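Local coordinates for response regulator (Pseudomonas putida, PDB 3HDV), which probably acts as the receiver domain of a bacterial response regulator, changing its signalling state on phosphorylation, at residues E41-Y46 with L68-T73; L55-L60 with E119-E124; G89-E94 with V105-K110; V10-D15 with A22-L27; I85-D90 with G115-L120. One frame throughout, in Å; residues are numbered along the deposited sequence.

Contact 1. Residues E41-Y46 with L68-T73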
# COMPACT_ATOMS: atom_id res chain seq x y z
N GLU B 41 -19.91 0.94 -4.23
CA GLU B 41 -20.81 1.86 -3.46
C GLU B 41 -20.05 2.98 -2.75
O GLU B 41 -20.40 4.13 -2.92
CB GLU B 41 -21.72 1.09 -2.47
CG GLU B 41 -23.01 1.95 -2.02
CD GLU B 41 -23.65 2.77 -3.20
OE1 GLU B 41 -24.09 2.14 -4.22
OE2 GLU B 41 -23.68 4.04 -3.11
N GLU B 42 -19.01 2.66 -1.99
CA GLU B 42 -18.22 3.71 -1.37
C GLU B 42 -17.56 4.60 -2.42
O GLU B 42 -17.44 5.82 -2.21
CB GLU B 42 -17.18 3.15 -0.42
CG GLU B 42 -17.20 3.74 0.94
CD GLU B 42 -15.82 3.75 1.60
OE1 GLU B 42 -15.14 2.73 1.53
OE2 GLU B 42 -15.42 4.81 2.16
N ALA B 43 -17.16 4.02 -3.55
CA ALA B 43 -16.58 4.83 -4.64
C ALA B 43 -17.59 5.88 -5.11
O ALA B 43 -17.23 7.03 -5.31
CB ALA B 43 -16.13 3.98 -5.87
N ARG B 44 -18.85 5.46 -5.37
CA ARG B 44 -19.88 6.39 -5.89
C ARG B 44 -20.19 7.51 -4.83
O ARG B 44 -20.29 8.69 -5.17
CB ARG B 44 -21.14 5.61 -6.29
CG ARG B 44 -21.04 4.92 -7.64
CD ARG B 44 -22.38 4.28 -8.05
NE ARG B 44 -22.64 3.16 -7.17
CZ ARG B 44 -22.44 1.90 -7.52
NH1 ARG B 44 -21.98 1.59 -8.73
NH2 ARG B 44 -22.67 0.95 -6.64
N LEU B 45 -20.22 7.15 -3.56
CA LEU B 45 -20.31 8.15 -2.48
C LEU B 45 -19.22 9.21 -2.52
O LEU B 45 -19.51 10.41 -2.51
CB LEU B 45 -20.35 7.48 -1.12
CG LEU B 45 -21.64 6.70 -0.85
CD1 LEU B 45 -21.51 5.94 0.46
CD2 LEU B 45 -22.87 7.68 -0.81
N TYR B 46 -17.95 8.76 -2.54
CA TYR B 46 -16.83 9.65 -2.56
C TYR B 46 -16.96 10.61 -3.75
O TYR B 46 -16.78 11.84 -3.61
CB TYR B 46 -15.49 8.88 -2.63
CG TYR B 46 -14.65 9.11 -1.41
CD1 TYR B 46 -14.35 10.39 -1.05
CD2 TYR B 46 -14.19 8.06 -0.60
CE1 TYR B 46 -13.59 10.68 0.07
CE2 TYR B 46 -13.39 8.35 0.56
CZ TYR B 46 -13.10 9.68 0.85
OH TYR B 46 -12.37 10.11 1.96
N LEU B 68 -15.77 -3.41 -13.29
CA LEU B 68 -16.40 -3.12 -14.57
C LEU B 68 -17.81 -2.48 -14.38
O LEU B 68 -18.15 -1.50 -15.05
CB LEU B 68 -16.50 -4.37 -15.45
CG LEU B 68 -17.36 -4.39 -16.69
CD1 LEU B 68 -17.00 -3.29 -17.64
CD2 LEU B 68 -17.30 -5.78 -17.37
N ASP B 69 -18.60 -3.02 -13.47
CA ASP B 69 -19.93 -2.45 -13.21
C ASP B 69 -19.79 -1.03 -12.65
O ASP B 69 -20.57 -0.15 -13.02
CB ASP B 69 -20.69 -3.31 -12.20
CG ASP B 69 -21.33 -4.55 -12.82
OD1 ASP B 69 -21.56 -4.57 -14.04
OD2 ASP B 69 -21.62 -5.50 -12.08
N LEU B 70 -18.81 -0.78 -11.78
CA LEU B 70 -18.60 0.56 -11.23
C LEU B 70 -18.30 1.55 -12.35
O LEU B 70 -18.90 2.62 -12.43
CB LEU B 70 -17.49 0.57 -10.19
CG LEU B 70 -16.88 1.94 -9.79
CD1 LEU B 70 -17.94 2.84 -9.09
CD2 LEU B 70 -15.67 1.78 -8.88
N ILE B 71 -17.38 1.20 -13.23
CA ILE B 71 -17.06 2.03 -14.37
C ILE B 71 -18.28 2.34 -15.25
O ILE B 71 -18.49 3.48 -15.65
CB ILE B 71 -15.86 1.42 -15.22
CG1 ILE B 71 -14.61 1.37 -14.33
CG2 ILE B 71 -15.62 2.25 -16.47
CD1 ILE B 71 -13.43 0.56 -14.89
N ARG B 72 -19.08 1.32 -15.55
CA ARG B 72 -20.30 1.52 -16.31
C ARG B 72 -21.23 2.53 -15.66
O ARG B 72 -21.75 3.42 -16.32
CB ARG B 72 -21.06 0.20 -16.44
CG ARG B 72 -20.75 -0.59 -17.67
CD ARG B 72 -21.09 -2.03 -17.36
NE ARG B 72 -20.72 -2.92 -18.44
CZ ARG B 72 -20.68 -4.24 -18.33
NH1 ARG B 72 -20.99 -4.82 -17.18
NH2 ARG B 72 -20.33 -4.97 -19.38
N THR B 73 -21.45 2.43 -14.35
CA THR B 73 -22.33 3.43 -13.72
C THR B 73 -21.73 4.83 -13.74
O THR B 73 -22.47 5.84 -13.84
CB THR B 73 -22.73 3.08 -12.29
OG1 THR B 73 -21.59 3.15 -11.42
CG2 THR B 73 -23.39 1.72 -12.25
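Helices 40-49 and 67-75 run side by side on one face of the receiver domain's parallel sheet, and Arg44 and Ala43 of the first meet Thr73 and Leu70 of the second. The two short segments lie at 28° to each other with their axes 10.6 Å apart. On the sheet side, Ala43 CB rests against the fork of Leu70, 3.8 Å from its CD2 and almost as near its CD1. Leu70 also reaches Met56 and Thr58 of strand 53-58 and Val13 of strand 9-13, so its isobutyl group fills the groove where two helices of the alpha/beta sandwich ride over two adjacent strands. Toward solvent the contact turns polar. Arg44 passes along Leu70, with CG 4.0 Å from Leu70 CD1, and a bend at chi3 (-69°) carries the guanidinium over to Thr73. There Arg44 NH1 donates to Thr73 OG1 at 3.1 Å, with the acceptor close to the guanidinium plane. Thr73 OG1 in turn donates to Leu70 O at 2.9 Å, leaving it well placed to accept. Arg44 NH2 makes a salt bridge to Glu41 OE1 at 3.0 Å, meeting the oxygen from above the carboxylate plane, and another to Glu65.

Contact 2. Residues L55-L60 with E119-E124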
# COMPACT_ATOMS: atom_id res chain seq x y z
N LEU B 55 -9.19 11.88 -10.34
CA LEU B 55 -8.77 10.60 -10.95
C LEU B 55 -9.16 9.45 -10.04
O LEU B 55 -9.06 9.56 -8.84
CB LEU B 55 -7.22 10.59 -11.22
CG LEU B 55 -6.45 9.33 -11.66
CD1 LEU B 55 -6.86 8.89 -13.05
CD2 LEU B 55 -4.99 9.64 -11.71
N MSE B 56 -9.58 8.34 -10.63
CA MSE B 56 -9.84 7.16 -9.81
C MSE B 56 -9.00 5.98 -10.33
O MSE B 56 -8.95 5.73 -11.53
CB MSE B 56 -11.31 6.81 -9.93
CG MSE B 56 -11.76 5.74 -8.98
SE MSE B 56 -13.62 5.24 -9.35
CE MSE B 56 -13.40 4.17 -10.99
N ILE B 57 -8.40 5.27 -9.39
CA ILE B 57 -7.72 4.00 -9.65
C ILE B 57 -8.58 2.88 -9.08
O ILE B 57 -8.93 2.93 -7.91
CB ILE B 57 -6.31 3.93 -9.00
CG1 ILE B 57 -5.43 5.05 -9.62
CG2 ILE B 57 -5.67 2.49 -9.22
CD1 ILE B 57 -4.19 5.27 -8.85
N THR B 58 -8.91 1.90 -9.89
CA THR B 58 -9.72 0.79 -9.44
C THR B 58 -9.25 -0.60 -9.85
O THR B 58 -8.67 -0.79 -10.92
CB THR B 58 -11.23 0.98 -9.84
OG1 THR B 58 -12.03 0.00 -9.16
CG2 THR B 58 -11.43 0.78 -11.34
N ASP B 59 -9.48 -1.58 -8.97
CA ASP B 59 -9.40 -3.02 -9.34
C ASP B 59 -10.71 -3.37 -10.07
O ASP B 59 -11.71 -2.62 -9.99
CB ASP B 59 -9.17 -3.90 -8.08
CG ASP B 59 -8.56 -5.29 -8.41
OD1 ASP B 59 -8.63 -5.79 -9.57
OD2 ASP B 59 -8.04 -5.92 -7.49
N LEU B 60 -10.70 -4.48 -10.81
CA LEU B 60 -11.86 -5.03 -11.47
C LEU B 60 -12.49 -6.10 -10.57
O LEU B 60 -13.69 -6.25 -10.53
CB LEU B 60 -11.43 -5.64 -12.80
CG LEU B 60 -11.06 -4.60 -13.89
CD1 LEU B 60 -10.84 -5.40 -15.16
CD2 LEU B 60 -12.13 -3.48 -14.12
N GLU B 119 3.67 7.76 -13.86
CA GLU B 119 3.71 8.51 -15.14
C GLU B 119 2.30 8.81 -15.64
O GLU B 119 2.00 9.95 -15.98
CB GLU B 119 4.46 7.71 -16.20
CG GLU B 119 5.95 7.79 -16.04
CD GLU B 119 6.70 6.97 -17.07
OE1 GLU B 119 7.80 6.45 -16.71
OE2 GLU B 119 6.20 6.81 -18.22
N LEU B 120 1.43 7.80 -15.66
CA LEU B 120 0.02 7.99 -16.02
C LEU B 120 -0.70 8.97 -15.10
O LEU B 120 -1.44 9.81 -15.59
CB LEU B 120 -0.75 6.67 -16.05
CG LEU B 120 -0.25 5.57 -16.96
CD1 LEU B 120 -1.00 4.25 -16.64
CD2 LEU B 120 -0.37 5.95 -18.45
N VAL B 121 -0.50 8.85 -13.79
CA VAL B 121 -1.14 9.76 -12.82
C VAL B 121 -0.69 11.24 -12.98
O VAL B 121 -1.54 12.16 -13.07
CB VAL B 121 -0.90 9.29 -11.35
CG1 VAL B 121 -1.36 10.33 -10.38
CG2 VAL B 121 -1.62 7.96 -11.09
N ASN B 122 0.62 11.45 -13.00
CA ASN B 122 1.22 12.78 -13.25
C ASN B 122 0.71 13.42 -14.53
O ASN B 122 0.34 14.61 -14.53
CB ASN B 122 2.75 12.67 -13.26
CG ASN B 122 3.33 12.52 -11.85
OD1 ASN B 122 2.68 12.88 -10.88
ND2 ASN B 122 4.55 12.00 -11.74
N LYS B 123 0.66 12.63 -15.61
CA LYS B 123 0.15 13.09 -16.88
C LYS B 123 -1.32 13.49 -16.84
O LYS B 123 -1.71 14.56 -17.34
CB LYS B 123 0.41 12.03 -17.97
CG LYS B 123 -0.20 12.34 -19.34
CD LYS B 123 0.53 11.56 -20.43
CE LYS B 123 -0.27 11.50 -21.74
NZ LYS B 123 0.38 10.57 -22.75
N GLU B 124 -2.17 12.63 -16.27
CA GLU B 124 -3.58 12.94 -16.13
C GLU B 124 -3.84 14.13 -15.23
O GLU B 124 -4.72 14.94 -15.52
CB GLU B 124 -4.38 11.74 -15.62
CG GLU B 124 -4.76 10.76 -16.70
CD GLU B 124 -5.68 11.35 -17.77
OE1 GLU B 124 -6.78 11.86 -17.49
OE2 GLU B 124 -5.31 11.25 -18.94
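Leu55 and Val121 form the tight part of this contact, in which helix 114-124 runs nearly antiparallel over one face of the central strand 53-58. In the closest part, one methyl, Leu55 CD2, sits against both branches of Val121, 3.8 Å from CG2 and 3.9 Å from CG1. The leucine reaches that far because its CG stands anti to the backbone N (chi1 171°), which extends the side chain toward the helix. Two residues along the strand, Ile57 adds a slacker touch, its CD1 lying 4.3 Å from Val121 CG2. Val121 is thus the helical residue shared by two strand side chains on the same face of the sheet, and Ile32 packs against it as well. Packing thins at the partly exposed Glu124. This residue approaches Leu55 only with its aliphatic part, CB standing 4.5 Å from Leu55 CD2, while its carboxylate turns to Ser83, whose hydroxyl is hydrogen-bonded to OE1. No hydrogen bond joins the two segments. The strand and helix directions differ by 158°, and the strand leads on to Asp59, the predicted site of phosphorylation, which takes no part in the contact with residues 119-124. A central strand leading into the predicted acceptor aspartate, backed by the antiparallel C-terminal helix, is typical of the CheY-like receiver fold.

Contact 3. Residues G89-E94 with V105-K110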
# COMPACT_ATOMS: atom_id res chain seq x y z
N GLY B 89 -6.40 -7.39 -10.84
CA GLY B 89 -6.10 -8.80 -10.61
C GLY B 89 -6.51 -9.66 -11.81
O GLY B 89 -6.66 -9.15 -12.91
N ASP B 90 -6.73 -10.96 -11.59
CA ASP B 90 -7.13 -11.88 -12.68
C ASP B 90 -8.27 -11.34 -13.55
O ASP B 90 -9.33 -10.93 -13.05
CB ASP B 90 -7.59 -13.24 -12.10
CG ASP B 90 -6.47 -13.99 -11.33
OD1 ASP B 90 -5.24 -13.64 -11.45
OD2 ASP B 90 -6.83 -14.93 -10.58
N THR B 91 -8.04 -11.33 -14.86
CA THR B 91 -9.02 -10.79 -15.79
C THR B 91 -8.82 -11.59 -17.08
O THR B 91 -8.21 -12.66 -17.03
CB THR B 91 -8.87 -9.22 -15.97
OG1 THR B 91 -9.76 -8.76 -17.02
CG2 THR B 91 -7.43 -8.81 -16.35
N ASP B 92 -9.30 -11.12 -18.22
CA ASP B 92 -9.14 -11.88 -19.46
C ASP B 92 -9.39 -10.89 -20.56
O ASP B 92 -9.74 -9.74 -20.28
CB ASP B 92 -10.16 -13.02 -19.54
CG ASP B 92 -11.60 -12.54 -19.25
OD1 ASP B 92 -12.12 -11.71 -19.99
OD2 ASP B 92 -12.22 -12.99 -18.27
N VAL B 93 -9.17 -11.34 -21.79
CA VAL B 93 -9.20 -10.48 -22.93
C VAL B 93 -10.55 -9.85 -23.13
O VAL B 93 -10.62 -8.66 -23.37
CB VAL B 93 -8.68 -11.19 -24.21
CG1 VAL B 93 -8.98 -10.34 -25.45
CG2 VAL B 93 -7.18 -11.47 -24.06
N GLU B 94 -11.64 -10.62 -23.03
CA GLU B 94 -12.98 -10.04 -23.28
C GLU B 94 -13.29 -8.92 -22.31
O GLU B 94 -13.79 -7.86 -22.71
CB GLU B 94 -14.08 -11.14 -23.25
CG GLU B 94 -13.91 -12.03 -24.51
CD GLU B 94 -15.06 -13.00 -24.82
OE1 GLU B 94 -15.80 -13.39 -23.87
OE2 GLU B 94 -15.16 -13.38 -26.06
N VAL B 105 -8.24 5.53 -18.91
CA VAL B 105 -6.90 6.09 -19.25
C VAL B 105 -5.90 4.96 -19.59
O VAL B 105 -5.16 5.04 -20.58
CB VAL B 105 -6.36 6.90 -18.06
CG1 VAL B 105 -4.84 7.31 -18.21
CG2 VAL B 105 -7.28 8.14 -17.85
N ASP B 106 -5.85 3.92 -18.74
CA ASP B 106 -5.05 2.75 -19.09
C ASP B 106 -5.54 1.59 -18.26
O ASP B 106 -6.36 1.79 -17.35
CB ASP B 106 -3.56 2.98 -18.79
CG ASP B 106 -2.63 2.19 -19.72
OD1 ASP B 106 -3.01 1.15 -20.36
OD2 ASP B 106 -1.48 2.64 -19.84
N PHE B 107 -5.01 0.38 -18.56
CA PHE B 107 -5.45 -0.86 -17.95
C PHE B 107 -4.14 -1.56 -17.63
O PHE B 107 -3.47 -2.04 -18.54
CB PHE B 107 -6.30 -1.63 -18.98
CG PHE B 107 -6.96 -2.90 -18.47
CD1 PHE B 107 -8.35 -3.01 -18.48
CD2 PHE B 107 -6.21 -4.01 -18.07
CE1 PHE B 107 -9.01 -4.19 -18.04
CE2 PHE B 107 -6.85 -5.21 -17.61
CZ PHE B 107 -8.25 -5.30 -17.61
N LEU B 108 -3.78 -1.61 -16.36
CA LEU B 108 -2.54 -2.23 -15.93
C LEU B 108 -2.81 -3.54 -15.21
O LEU B 108 -3.78 -3.64 -14.47
CB LEU B 108 -1.81 -1.30 -14.96
CG LEU B 108 -0.89 -0.20 -15.49
CD1 LEU B 108 -1.44 0.50 -16.66
CD2 LEU B 108 -0.43 0.80 -14.39
N LEU B 109 -1.92 -4.51 -15.34
CA LEU B 109 -2.06 -5.76 -14.58
C LEU B 109 -1.22 -5.73 -13.31
O LEU B 109 -0.11 -5.18 -13.30
CB LEU B 109 -1.75 -7.00 -15.45
CG LEU B 109 -2.61 -7.25 -16.71
CD1 LEU B 109 -2.00 -8.42 -17.54
CD2 LEU B 109 -4.02 -7.61 -16.30
N LYS B 110 -1.76 -6.30 -12.25
CA LYS B 110 -1.00 -6.53 -11.01
C LYS B 110 0.02 -7.68 -11.29
O LYS B 110 -0.23 -8.49 -12.14
CB LYS B 110 -1.95 -6.87 -9.85
CG LYS B 110 -2.98 -5.74 -9.47
CD LYS B 110 -3.95 -6.21 -8.40
CE LYS B 110 -3.24 -6.33 -7.04
NZ LYS B 110 -4.14 -6.86 -5.92
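Thr91 CG2 stands where two side chains of strand 106-109 converge, 3.6 Å from Leu109 CD2 and 3.8 Å from Phe107 CZ. The methyl meets the phenyl ring at its edge, near the ring plane, and Thr91 OG1 lies in plane beside the same CZ. Leu109 comes across Thr91 at about a right angle. At the other end of the contact the touch is between a backbone and an alkyl chain: Lys110 CD lies 3.7 Å from Gly89 N, where the lysine chain bends at chi3 (72°). These residues belong to the beta-alpha-beta unit of strand 83-88, helix 93-101 and strand 106-109, and the segment 89-94 is the link that leads from the first strand into the helix. Lys110 probably corresponds to the conserved lysine of receiver domains and Phe107 to the aromatic residue that takes part in their switching. Farther out, Thr91 OG1 is hydrogen-bonded to Glu95, and Asp92, at the N-cap, caps the amide of the same Glu95, so the link is tied to the first turn of the helix. Gly89 N is hydrogen-bonded to OD1 of Asp59, the predicted phosphorylation site. Phe107 packs deeper, on Ala96, Val99 and Met100 of the helix. A second subunit borders this surface: its Val97 packs on Phe107, and its His101 is hydrogen-bonded to Asp106 OD1.

Contact 4. Residues V10-D15 with A22-L27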
# COMPACT_ATOMS: atom_id res chain seq x y z
N VAL B 10 -6.66 11.78 -5.68
CA VAL B 10 -6.86 10.46 -6.35
C VAL B 10 -7.75 9.61 -5.48
O VAL B 10 -7.51 9.55 -4.31
CB VAL B 10 -5.47 9.74 -6.64
CG1 VAL B 10 -5.65 8.36 -7.34
CG2 VAL B 10 -4.60 10.64 -7.56
N LEU B 11 -8.80 9.00 -6.04
CA LEU B 11 -9.58 8.02 -5.28
C LEU B 11 -9.07 6.61 -5.62
O LEU B 11 -9.12 6.18 -6.76
CB LEU B 11 -11.03 8.07 -5.70
CG LEU B 11 -12.00 7.03 -5.12
CD1 LEU B 11 -12.19 7.22 -3.60
CD2 LEU B 11 -13.36 7.19 -5.88
N VAL B 12 -8.66 5.86 -4.62
CA VAL B 12 -8.20 4.48 -4.86
C VAL B 12 -9.29 3.51 -4.42
O VAL B 12 -9.65 3.48 -3.24
CB VAL B 12 -6.94 4.19 -4.03
CG1 VAL B 12 -6.52 2.68 -4.18
CG2 VAL B 12 -5.76 5.13 -4.48
N VAL B 13 -9.79 2.70 -5.33
CA VAL B 13 -10.88 1.80 -5.00
C VAL B 13 -10.37 0.35 -5.01
O VAL B 13 -9.90 -0.12 -6.04
CB VAL B 13 -12.03 1.95 -6.03
CG1 VAL B 13 -13.23 1.02 -5.74
CG2 VAL B 13 -12.40 3.44 -6.21
N ASP B 14 -10.51 -0.33 -3.88
CA ASP B 14 -10.11 -1.73 -3.77
C ASP B 14 -10.75 -2.34 -2.54
O ASP B 14 -10.77 -1.71 -1.47
CB ASP B 14 -8.58 -1.78 -3.66
CG ASP B 14 -8.01 -3.18 -3.81
OD1 ASP B 14 -8.79 -4.18 -3.82
OD2 ASP B 14 -6.78 -3.24 -3.94
N ASP B 15 -11.24 -3.58 -2.63
CA ASP B 15 -11.78 -4.19 -1.42
C ASP B 15 -10.67 -4.80 -0.55
O ASP B 15 -10.89 -5.18 0.58
CB ASP B 15 -12.96 -5.14 -1.74
CG ASP B 15 -12.55 -6.35 -2.59
OD1 ASP B 15 -11.45 -6.36 -3.13
OD2 ASP B 15 -13.35 -7.31 -2.72
N ALA B 22 -1.60 0.69 0.80
CA ALA B 22 -0.23 0.70 0.18
C ALA B 22 -0.13 1.70 -0.95
O ALA B 22 0.80 2.50 -0.99
CB ALA B 22 0.21 -0.69 -0.28
N LEU B 23 -1.13 1.70 -1.83
CA LEU B 23 -1.19 2.62 -2.95
C LEU B 23 -1.43 4.04 -2.47
O LEU B 23 -0.84 4.99 -2.98
CB LEU B 23 -2.26 2.21 -3.95
CG LEU B 23 -2.32 2.79 -5.35
CD1 LEU B 23 -0.88 2.86 -6.06
CD2 LEU B 23 -3.31 2.01 -6.22
N ILE B 24 -2.30 4.21 -1.48
CA ILE B 24 -2.48 5.58 -0.94
C ILE B 24 -1.14 6.14 -0.39
O ILE B 24 -0.78 7.30 -0.65
CB ILE B 24 -3.56 5.63 0.13
CG1 ILE B 24 -4.91 5.42 -0.55
CG2 ILE B 24 -3.45 6.95 0.88
CD1 ILE B 24 -6.09 5.18 0.44
N LEU B 25 -0.41 5.29 0.35
CA LEU B 25 0.90 5.66 0.86
C LEU B 25 1.89 6.01 -0.28
O LEU B 25 2.64 6.98 -0.20
CB LEU B 25 1.48 4.53 1.72
CG LEU B 25 2.90 4.77 2.23
CD1 LEU B 25 2.91 5.98 3.20
CD2 LEU B 25 3.45 3.49 2.90
N TYR B 26 1.90 5.19 -1.33
CA TYR B 26 2.79 5.42 -2.45
C TYR B 26 2.46 6.77 -3.07
O TYR B 26 3.37 7.59 -3.26
CB TYR B 26 2.75 4.28 -3.46
CG TYR B 26 3.80 4.40 -4.56
CD1 TYR B 26 5.11 3.94 -4.35
CD2 TYR B 26 3.50 5.01 -5.79
CE1 TYR B 26 6.10 4.08 -5.35
CE2 TYR B 26 4.48 5.16 -6.80
CZ TYR B 26 5.78 4.69 -6.56
OH TYR B 26 6.74 4.79 -7.56
N LEU B 27 1.18 7.02 -3.37
CA LEU B 27 0.75 8.32 -3.94
C LEU B 27 1.13 9.49 -3.06
O LEU B 27 1.73 10.47 -3.53
CB LEU B 27 -0.76 8.33 -4.24
CG LEU B 27 -1.13 7.37 -5.38
CD1 LEU B 27 -2.67 7.13 -5.45
CD2 LEU B 27 -0.60 7.90 -6.73
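Leu27 N donates a hydrogen bond to Leu23 O at 2.9 Å, one helical turn linking two leucines that both press on strand 9-13. With Ile24 they offer the strand a wholly apolar surface, and no hydrogen bond crosses the contact. Val12 is the hub. Its CG1, anti to the backbone N (chi1 175°), touches Leu23 CD2 at 3.9 Å, while CG2 points to the other two: Leu27 CD1 at 3.8 Å and Ile24 CG1 at 4.0 Å. Leu27 CD1 also meets Val10 CG1 at 3.7 Å, the two side chains crossing at about a right angle, so a single leucine methyl is shared by alternate strand residues that face the same way. The strand and helix segments run nearly antiparallel, at 159°, with 9.3 Å between their axes. Beyond the strand, Asp14 is hydrogen-bonded through OD1 to the amide of Asn16 and through OD2 to the Asn19 side chain; in related receiver domains acidic residues here help to hold magnesium. The contact lies in the beta-alpha-beta unit of strand 9-13, helix 17-29 and strand 33-37: Ile24 and Leu27 also pack on Ala34 of the last strand, Val10 touches Ile57 of strand 53-58 on its other flank, and Tyr26 packs on Leu25 of a third subunit.

Contact 5. Residues I85-D90 with G115-L120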
# COMPACT_ATOMS: atom_id res chain seq x y z
N ILE B 85 -8.00 4.90 -14.22
CA ILE B 85 -6.91 3.97 -14.50
C ILE B 85 -7.32 2.63 -13.79
O ILE B 85 -7.64 2.61 -12.60
CB ILE B 85 -5.56 4.46 -13.94
CG1 ILE B 85 -5.08 5.73 -14.65
CG2 ILE B 85 -4.47 3.28 -14.03
CD1 ILE B 85 -3.94 6.40 -13.94
N VAL B 86 -7.35 1.55 -14.55
CA VAL B 86 -7.65 0.20 -14.02
C VAL B 86 -6.31 -0.45 -13.65
O VAL B 86 -5.37 -0.46 -14.46
CB VAL B 86 -8.42 -0.61 -15.04
CG1 VAL B 86 -8.49 -2.13 -14.65
CG2 VAL B 86 -9.90 0.02 -15.16
N VAL B 87 -6.24 -0.92 -12.41
CA VAL B 87 -5.15 -1.82 -11.96
C VAL B 87 -5.76 -3.15 -11.52
O VAL B 87 -6.28 -3.27 -10.41
CB VAL B 87 -4.25 -1.15 -10.91
CG1 VAL B 87 -3.07 -2.09 -10.53
CG2 VAL B 87 -3.65 0.21 -11.51
N SER B 88 -5.64 -4.18 -12.38
CA SER B 88 -6.44 -5.39 -12.20
C SER B 88 -5.73 -6.67 -11.75
O SER B 88 -4.62 -7.00 -12.24
CB SER B 88 -7.10 -5.71 -13.53
OG SER B 88 -8.02 -6.75 -13.37
N GLY B 89 -6.40 -7.39 -10.84
CA GLY B 89 -6.10 -8.80 -10.61
C GLY B 89 -6.51 -9.66 -11.81
O GLY B 89 -6.66 -9.15 -12.91
N ASP B 90 -6.73 -10.96 -11.59
CA ASP B 90 -7.13 -11.88 -12.68
C ASP B 90 -8.27 -11.34 -13.55
O ASP B 90 -9.33 -10.93 -13.05
CB ASP B 90 -7.59 -13.24 -12.10
CG ASP B 90 -6.47 -13.99 -11.33
OD1 ASP B 90 -5.24 -13.64 -11.45
OD2 ASP B 90 -6.83 -14.93 -10.58
N GLY B 115 6.27 2.76 -11.40
CA GLY B 115 6.84 3.83 -12.17
C GLY B 115 5.92 4.18 -13.31
O GLY B 115 5.66 5.36 -13.54
N LYS B 116 5.43 3.18 -14.04
CA LYS B 116 4.46 3.46 -15.12
C LYS B 116 3.16 4.07 -14.57
O LYS B 116 2.59 5.02 -15.16
CB LYS B 116 4.12 2.19 -15.89
CG LYS B 116 3.08 2.36 -17.03
CD LYS B 116 2.56 0.97 -17.48
CE LYS B 116 1.88 0.99 -18.89
NZ LYS B 116 1.55 -0.43 -19.37
N LEU B 117 2.66 3.51 -13.47
CA LEU B 117 1.47 4.11 -12.81
C LEU B 117 1.63 5.60 -12.51
O LEU B 117 0.75 6.40 -12.82
CB LEU B 117 1.09 3.36 -11.52
CG LEU B 117 -0.17 3.84 -10.78
CD1 LEU B 117 -1.49 3.88 -11.63
CD2 LEU B 117 -0.40 2.93 -9.53
N LEU B 118 2.74 5.96 -11.88
CA LEU B 118 2.98 7.34 -11.53
C LEU B 118 3.05 8.25 -12.79
O LEU B 118 2.50 9.37 -12.81
CB LEU B 118 4.23 7.41 -10.64
CG LEU B 118 4.59 8.76 -10.01
CD1 LEU B 118 3.63 9.14 -8.84
CD2 LEU B 118 6.17 8.86 -9.64
N GLU B 119 3.67 7.76 -13.86
CA GLU B 119 3.71 8.51 -15.14
C GLU B 119 2.30 8.81 -15.64
O GLU B 119 2.00 9.95 -15.98
CB GLU B 119 4.46 7.71 -16.20
CG GLU B 119 5.95 7.79 -16.04
CD GLU B 119 6.70 6.97 -17.07
OE1 GLU B 119 7.80 6.45 -16.71
OE2 GLU B 119 6.20 6.81 -18.22
N LEU B 120 1.43 7.80 -15.66
CA LEU B 120 0.02 7.99 -16.02
C LEU B 120 -0.70 8.97 -15.10
O LEU B 120 -1.44 9.81 -15.59
CB LEU B 120 -0.75 6.67 -16.05
CG LEU B 120 -0.25 5.57 -16.96
CD1 LEU B 120 -1.00 4.25 -16.64
CD2 LEU B 120 -0.37 5.95 -18.45
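Ile85 places its two branches by a first torsion of -66°, which sets CG1 anti to the carbonyl carbon and CG2 anti to the backbone N, so that each branch faces a different residue of helix 114-124. Leu117, with its CG anti to its own N (chi1 -178°), directs CD1 back at the strand. The results are two close apolar touches: Ile85 CG2 lies 3.9 Å from Leu117 CD1, and Ile85 CD1 reaches Leu120 CB at 3.8 Å, meeting the base of that side chain. Ile85 thus spans two helix residues three apart. Farther along the strand, Val87 CG2 stands 4.3 Å from the same Leu117 CD1, a looser contact, and Leu117 also packs on Ile57 of the adjacent strand. Strand and helix segments run at 163°, close to antiparallel, with 10.8 Å between their axes. Past Val87 the chain leaves the helix. Ser88 is probably the conserved serine or threonine of receiver domains, and Ser88 OG donates a hydrogen bond to Gly89 O at 2.8 Å from above the carbonyl plane. Aliphatic residues alternating along the strand to seat the C-terminal helix, with a hydroxyl residue at the strand's end near the predicted phosphorylation site, Asp59, are characteristic of the CheY-like alpha/beta receiver fold.

In the fold
From the N terminus, contact 4 closes first, a short loop joining strand 9-13 to helix 17-29. Contact 1 then pairs helices 40-49 and 67-75 and brackets strand 53-58, from which contact 2 starts, so contacts 1 and 2 cross along the chain. Contact 2 ends on helix 114-124, and the long loop it closes encloses contact 3, which joins the link after strand 83-88 to strand 106-109. Contact 5 starts from the same region as contact 3 and ends on the helix of contact 2, sharing Glu119 and Leu120 with it. Contacts 2, 4 and 5 fasten helices to neighbouring strands of the parallel sheet, and Leu23 meets Leu117 between contacts 4 and 5.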